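Local atomic coordinates of Non-structural protein 5 (Modoc virus, PDB entry 2WA1), a protein that probably methylates the cap of viral RNA, using S-adenosylmethionine as methyl donor. Residues A[9-14]-A[197-202]; A[71-76]-A[218-223]. The protein carries 4 engineered substitutions. All coordinates share one frame; numbering follows the deposited sequence.

Contact 1 of 2, residues A[9-14]-A[197-202]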
loop_
_atom_site.group_PDB
_atom_site.type_symbol
_atom_site.label_atom_id
_atom_site.label_comp_id
_atom_site.label_asym_id
_atom_site.label_seq_id
_atom_site.Cartn_x
_atom_site.Cartn_y
_atom_site.Cartn_z
ATOM N N GLY A 9 2.754 -1.059 -25.336
ATOM C CA GLY A 9 1.450 -0.794 -24.671
ATOM C C GLY A 9 1.575 -0.422 -23.193
ATOM O O GLY A 9 1.760 0.758 -22.848
ATOM N N ILE A 10 1.466 -1.427 -22.322
ATOM C CA ILE A 10 1.429 -1.221 -20.863
ATOM C C ILE A 10 2.702 -0.478 -20.361
ATOM O O ILE A 10 2.632 0.437 -19.523
ATOM C CB ILE A 10 1.167 -2.591 -20.100
ATOM C CG1 ILE A 10 -0.273 -3.093 -20.346
ATOM C CG2 ILE A 10 1.381 -2.457 -18.603
ATOM C CD1 ILE A 10 -0.577 -4.561 -19.861
ATOM N N CYS A 11 3.849 -0.872 -20.909
ATOM C CA CYS A 11 5.148 -0.400 -20.440
ATOM C C CYS A 11 5.795 0.694 -21.334
ATOM O O CYS A 11 6.993 0.967 -21.227
ATOM C CB CYS A 11 6.071 -1.598 -20.248
ATOM S SG CYS A 11 5.386 -2.789 -19.030
ATOM N N SER A 12 4.987 1.344 -22.168
ATOM C CA SER A 12 5.535 2.283 -23.154
ATOM C C SER A 12 6.003 3.600 -22.523
ATOM O O SER A 12 7.016 4.158 -22.948
ATOM C CB SER A 12 4.537 2.559 -24.279
ATOM O OG SER A 12 3.256 2.845 -23.750
ATOM N N SER A 13 5.285 4.071 -21.508
ATOM C CA SER A 13 5.472 5.415 -20.981
ATOM C C SER A 13 5.761 5.427 -19.468
ATOM O O SER A 13 6.671 6.140 -18.990
ATOM C CB SER A 13 4.233 6.231 -21.331
ATOM O OG SER A 13 4.204 7.485 -20.702
ATOM N N ALA A 14 5.017 4.603 -18.718
ATOM C CA ALA A 14 5.035 4.652 -17.252
ATOM C C ALA A 14 6.391 4.338 -16.616
ATOM O O ALA A 14 6.813 5.055 -15.700
ATOM C CB ALA A 14 3.918 3.778 -16.653
ATOM N N TYR A 197 5.292 1.839 -11.144
ATOM C CA TYR A 197 5.617 2.178 -12.540
ATOM C C TYR A 197 6.565 1.180 -13.196
ATOM O O TYR A 197 6.796 1.235 -14.408
ATOM C CB TYR A 197 6.187 3.611 -12.652
ATOM C CG TYR A 197 7.372 3.842 -11.762
ATOM C CD1 TYR A 197 8.649 3.376 -12.128
ATOM C CD2 TYR A 197 7.218 4.469 -10.521
ATOM C CE1 TYR A 197 9.767 3.586 -11.293
ATOM C CE2 TYR A 197 8.313 4.667 -9.671
ATOM C CZ TYR A 197 9.583 4.230 -10.073
ATOM O OH TYR A 197 10.634 4.420 -9.225
ATOM N N SER A 198 7.135 0.287 -12.412
ATOM C CA SER A 198 8.006 -0.737 -12.953
ATOM C C SER A 198 7.176 -1.617 -13.888
ATOM O O SER A 198 6.023 -1.924 -13.576
ATOM C CB SER A 198 8.562 -1.555 -11.808
ATOM O OG SER A 198 9.292 -2.674 -12.271
ATOM N N CYS A 199 7.750 -2.018 -15.026
ATOM C CA CYS A 199 7.000 -2.798 -16.030
ATOM C C CYS A 199 6.429 -4.122 -15.496
ATOM O O CYS A 199 5.269 -4.432 -15.746
ATOM C CB CYS A 199 7.847 -3.076 -17.284
ATOM S SG CYS A 199 6.945 -3.966 -18.581
ATOM N N ASP A 200 7.234 -4.881 -14.767
ATOM C CA ASP A 200 6.777 -6.137 -14.218
ATOM C C ASP A 200 5.640 -5.948 -13.189
ATOM O O ASP A 200 4.702 -6.748 -13.157
ATOM C CB ASP A 200 7.932 -6.975 -13.667
ATOM C CG ASP A 200 8.866 -6.200 -12.750
ATOM O OD1 ASP A 200 8.578 -5.018 -12.411
ATOM O OD2 ASP A 200 9.914 -6.785 -12.362
ATOM N N VAL A 201 5.709 -4.879 -12.395
ATOM C CA VAL A 201 4.640 -4.525 -11.445
ATOM C C VAL A 201 3.351 -4.161 -12.178
ATOM O O VAL A 201 2.274 -4.657 -11.827
ATOM C CB VAL A 201 5.059 -3.373 -10.462
ATOM C CG1 VAL A 201 3.828 -2.874 -9.638
ATOM C CG2 VAL A 201 6.212 -3.828 -9.552
ATOM N N LEU A 202 3.454 -3.320 -13.202
ATOM C CA LEU A 202 2.298 -2.968 -14.010
ATOM C C LEU A 202 1.593 -4.194 -14.623
ATOM O O LEU A 202 0.358 -4.246 -14.637
ATOM C CB LEU A 202 2.677 -1.997 -15.114
ATOM C CG LEU A 202 2.896 -0.549 -14.693
ATOM C CD1 LEU A 202 3.599 0.175 -15.829
ATOM C CD2 LEU A 202 1.549 0.142 -14.335
#
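Cys11 and Cys199 form a disulfide that ties the loop ahead of helix 14-26 to the first turn of helix 199-212, a helix of the FtsJ-like methyltransferase fold. It illustrates how a covalent link on the outer side of a contact can sit beside a conventional apolar interior. The two SG atoms, Cys11 SG and Cys199 SG, are 2.0 Å apart, and the dihedral about the bridge, 84°, is close to the relaxed right angle. Cys199 SG stands anti to its own backbone N (chi1 -177°), a setting that carries the sulfur off the helix start to meet the loop. Both cysteines remain partly exposed.

Deeper in, the contact tightens. Leu202 CD1 packs on Ala14 CB at 3.7 Å; both residues are buried, with helix 239-254 contributing Val243 and Thr244 respectively. Ile10, partly exposed, covers Leu202 from the outer side, its CG2 lying 3.8 Å from Leu202 CB as the two side chains run past each other in opposite directions. Tyr197 joins through its CB, near the Ala14 carbonyl, and its ring leads away to an edge-to-face pairing with His227.

On the outer side Gly9 to Ser12 make a type I turn, in which Ser12 OG donates to Gly9 O over 2.7 Å, approaching 27° out of the carbonyl plane.

Contact 2 of 2, residues A[71-76]-A[218-223]; sequences LAWIDE and RVPLSR
The CA atoms of Ile74 and Val219, 7.2 Å apart, are the nearest pair across the two segments, where the last turns of helix 66-76 face the loop joining edge strand 215-217 to strand 229-232 of the FtsJ-like, Rossmann-type sheet. The loop folds into a type I turn from Val219 to Ser222, closed by Ser222 N bonding to Val219 O. No hydrogen bond crosses to the helix; the join is van der Waals and CH-pi contact, made largely by side chains, a worked example of an indole laid against a proline.

With CG anti to the backbone N (chi1 -172°), the Trp73 indole is swung out to the turn. Pro220 CD comes down on one face in a CH-pi contact, 3.5 Å from the centroid of the six-membered Trp73 ring and 19° off its normal, and Val219 CA lies over the same face. Leu221 CD1 reaches the five-membered ring obliquely, 3.8 Å from Trp73 CD1.

The two branches of Val219 divide the work. Val219 CG1 meets Trp73 CE3 at 3.9 Å, whereas Val219 CG2 sits 3.6 Å from Ile74 CG1, in a buried corner that Tyr230 of strand 229-232 also lines.

Arg218, whose CB points away from the helix, bonds within the loop: its NH1 to the carbonyls of Thr226 and Glu228, while Ser222 CB rests 3.5 Å above the centre of the Arg218 guanidinium plane.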
loop_
_atom_site.group_PDB
_atom_site.type_symbol
_atom_site.label_atom_id
_atom_site.label_comp_id
_atom_site.label_asym_id
_atom_site.label_seq_id
_atom_site.Cartn_x
_atom_site.Cartn_y
_atom_site.Cartn_z
ATOM N N LEU A 71 -5.090 5.253 5.597
ATOM C CA LEU A 71 -6.178 4.274 5.517
ATOM C C LEU A 71 -7.547 4.952 5.695
ATOM O O LEU A 71 -8.490 4.648 4.971
ATOM C CB LEU A 71 -6.004 3.158 6.529
ATOM C CG LEU A 71 -7.045 2.026 6.397
ATOM C CD1 LEU A 71 -7.085 1.390 4.944
ATOM C CD2 LEU A 71 -6.758 0.979 7.474
ATOM N N ALA A 72 -7.626 5.885 6.645
ATOM C CA ALA A 72 -8.838 6.662 6.885
ATOM C C ALA A 72 -9.275 7.405 5.630
ATOM O O ALA A 72 -10.450 7.387 5.267
ATOM C CB ALA A 72 -8.598 7.633 8.037
ATOM N N TRP A 73 -8.323 8.035 4.938
ATOM C CA TRP A 73 -8.639 8.734 3.688
ATOM C C TRP A 73 -9.195 7.799 2.614
ATOM O O TRP A 73 -10.171 8.133 1.965
ATOM C CB TRP A 73 -7.406 9.502 3.175
ATOM C CG TRP A 73 -7.689 10.380 2.030
ATOM C CD1 TRP A 73 -7.964 11.731 2.079
ATOM C CD2 TRP A 73 -7.751 10.012 0.654
ATOM N NE1 TRP A 73 -8.184 12.212 0.825
ATOM C CE2 TRP A 73 -8.067 11.186 -0.074
ATOM C CE3 TRP A 73 -7.549 8.810 -0.047
ATOM C CZ2 TRP A 73 -8.188 11.195 -1.466
ATOM C CZ3 TRP A 73 -7.686 8.815 -1.420
ATOM C CH2 TRP A 73 -7.990 10.007 -2.120
ATOM N N ILE A 74 -8.571 6.631 2.431
ATOM C CA ILE A 74 -9.025 5.645 1.461
ATOM C C ILE A 74 -10.429 5.120 1.819
ATOM O O ILE A 74 -11.293 4.986 0.955
ATOM C CB ILE A 74 -8.035 4.436 1.366
ATOM C CG1 ILE A 74 -6.646 4.869 0.797
ATOM C CG2 ILE A 74 -8.608 3.398 0.475
ATOM C CD1 ILE A 74 -5.498 3.806 1.009
ATOM N N ASP A 75 -10.613 4.788 3.094
ATOM C CA ASP A 75 -11.927 4.399 3.655
ATOM C C ASP A 75 -13.043 5.420 3.336
ATOM O O ASP A 75 -14.050 5.083 2.691
ATOM C CB ASP A 75 -11.756 4.225 5.170
ATOM C CG ASP A 75 -12.964 3.563 5.849
ATOM O OD1 ASP A 75 -13.786 2.935 5.166
ATOM O OD2 ASP A 75 -13.035 3.673 7.089
ATOM N N GLU A 76 -12.847 6.673 3.743
ATOM C CA GLU A 76 -13.845 7.731 3.494
ATOM C C GLU A 76 -14.163 8.001 2.015
ATOM O O GLU A 76 -15.253 8.488 1.699
ATOM C CB GLU A 76 -13.425 9.027 4.179
ATOM C CG GLU A 76 -13.138 8.879 5.673
ATOM C CD GLU A 76 -12.477 10.124 6.261
ATOM O OE1 GLU A 76 -12.555 11.221 5.619
ATOM O OE2 GLU A 76 -11.887 9.999 7.367
ATOM N N ARG A 218 -3.927 7.104 -5.854
ATOM C CA ARG A 218 -2.894 7.841 -5.121
ATOM C C ARG A 218 -3.544 8.543 -3.933
ATOM O O ARG A 218 -4.534 9.241 -4.103
ATOM C CB ARG A 218 -2.217 8.871 -6.052
ATOM C CG ARG A 218 -1.304 9.854 -5.360
ATOM C CD ARG A 218 0.027 9.190 -4.955
ATOM N NE ARG A 218 1.014 10.172 -4.499
ATOM C CZ ARG A 218 2.236 9.862 -4.067
ATOM N NH1 ARG A 218 2.628 8.597 -4.027
ATOM N NH2 ARG A 218 3.050 10.818 -3.631
ATOM N N VAL A 219 -2.978 8.377 -2.750
ATOM C CA VAL A 219 -3.445 9.103 -1.576
ATOM C C VAL A 219 -2.706 10.449 -1.494
ATOM O O VAL A 219 -1.490 10.462 -1.513
ATOM C CB VAL A 219 -3.248 8.259 -0.275
ATOM C CG1 VAL A 219 -3.776 9.010 0.971
ATOM C CG2 VAL A 219 -3.931 6.876 -0.448
ATOM N N PRO A 220 -3.450 11.581 -1.452
ATOM C CA PRO A 220 -2.801 12.908 -1.406
ATOM C C PRO A 220 -1.997 13.268 -0.173
ATOM O O PRO A 220 -1.248 14.257 -0.201
ATOM C CB PRO A 220 -3.959 13.901 -1.646
ATOM C CG PRO A 220 -5.199 13.158 -1.285
ATOM C CD PRO A 220 -4.921 11.685 -1.572
ATOM N N LEU A 221 -2.134 12.471 0.885
ATOM C CA LEU A 221 -1.325 12.612 2.090
ATOM C C LEU A 221 0.047 12.000 1.894
ATOM O O LEU A 221 0.959 12.288 2.667
ATOM C CB LEU A 221 -1.999 11.916 3.307
ATOM C CG LEU A 221 -3.293 12.452 3.947
ATOM C CD1 LEU A 221 -4.368 12.724 2.923
ATOM C CD2 LEU A 221 -3.826 11.441 4.958
ATOM N N SER A 222 0.186 11.111 0.903
ATOM C CA SER A 222 1.499 10.527 0.569
ATOM C C SER A 222 2.475 11.657 0.217
ATOM O O SER A 222 2.125 12.596 -0.485
ATOM C CB SER A 222 1.419 9.525 -0.610
ATOM O OG SER A 222 0.832 8.277 -0.216
ATOM N N ARG A 223 3.689 11.546 0.717
ATOM C CA ARG A 223 4.721 12.526 0.407
ATOM C C ARG A 223 5.185 12.396 -1.058
ATOM O O ARG A 223 5.037 11.334 -1.653
ATOM C CB ARG A 223 5.881 12.369 1.371
ATOM C CG ARG A 223 5.667 12.989 2.747
ATOM C CD ARG A 223 6.712 12.323 3.603
ATOM N NE ARG A 223 6.793 12.785 4.977
ATOM C CZ ARG A 223 7.186 11.999 5.973
ATOM N NH1 ARG A 223 7.506 10.724 5.731
ATOM N NH2 ARG A 223 7.248 12.473 7.208
#

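The contacts interleave along the chain: 9-14, 71-76, 197-202, 218-223, so each one closes a long excursion that contains part of the other. Their centres are 23 Å apart and their nearest atoms about 9 Å, without touching. Contact 1 is peripheral, 18 Å from the centre of the chain, and contact 2 more central, at 10 Å. A short path joins them: helix 199-212 begins in contact 1 and runs to strand 215-217, the edge strand from which the turn of contact 2 emerges. Together they join two earlier parts of the chain, the N-terminal loop and helix 66-76, to two points along the 197-223 part of the chain, one through a disulfide, the other without any covalent link.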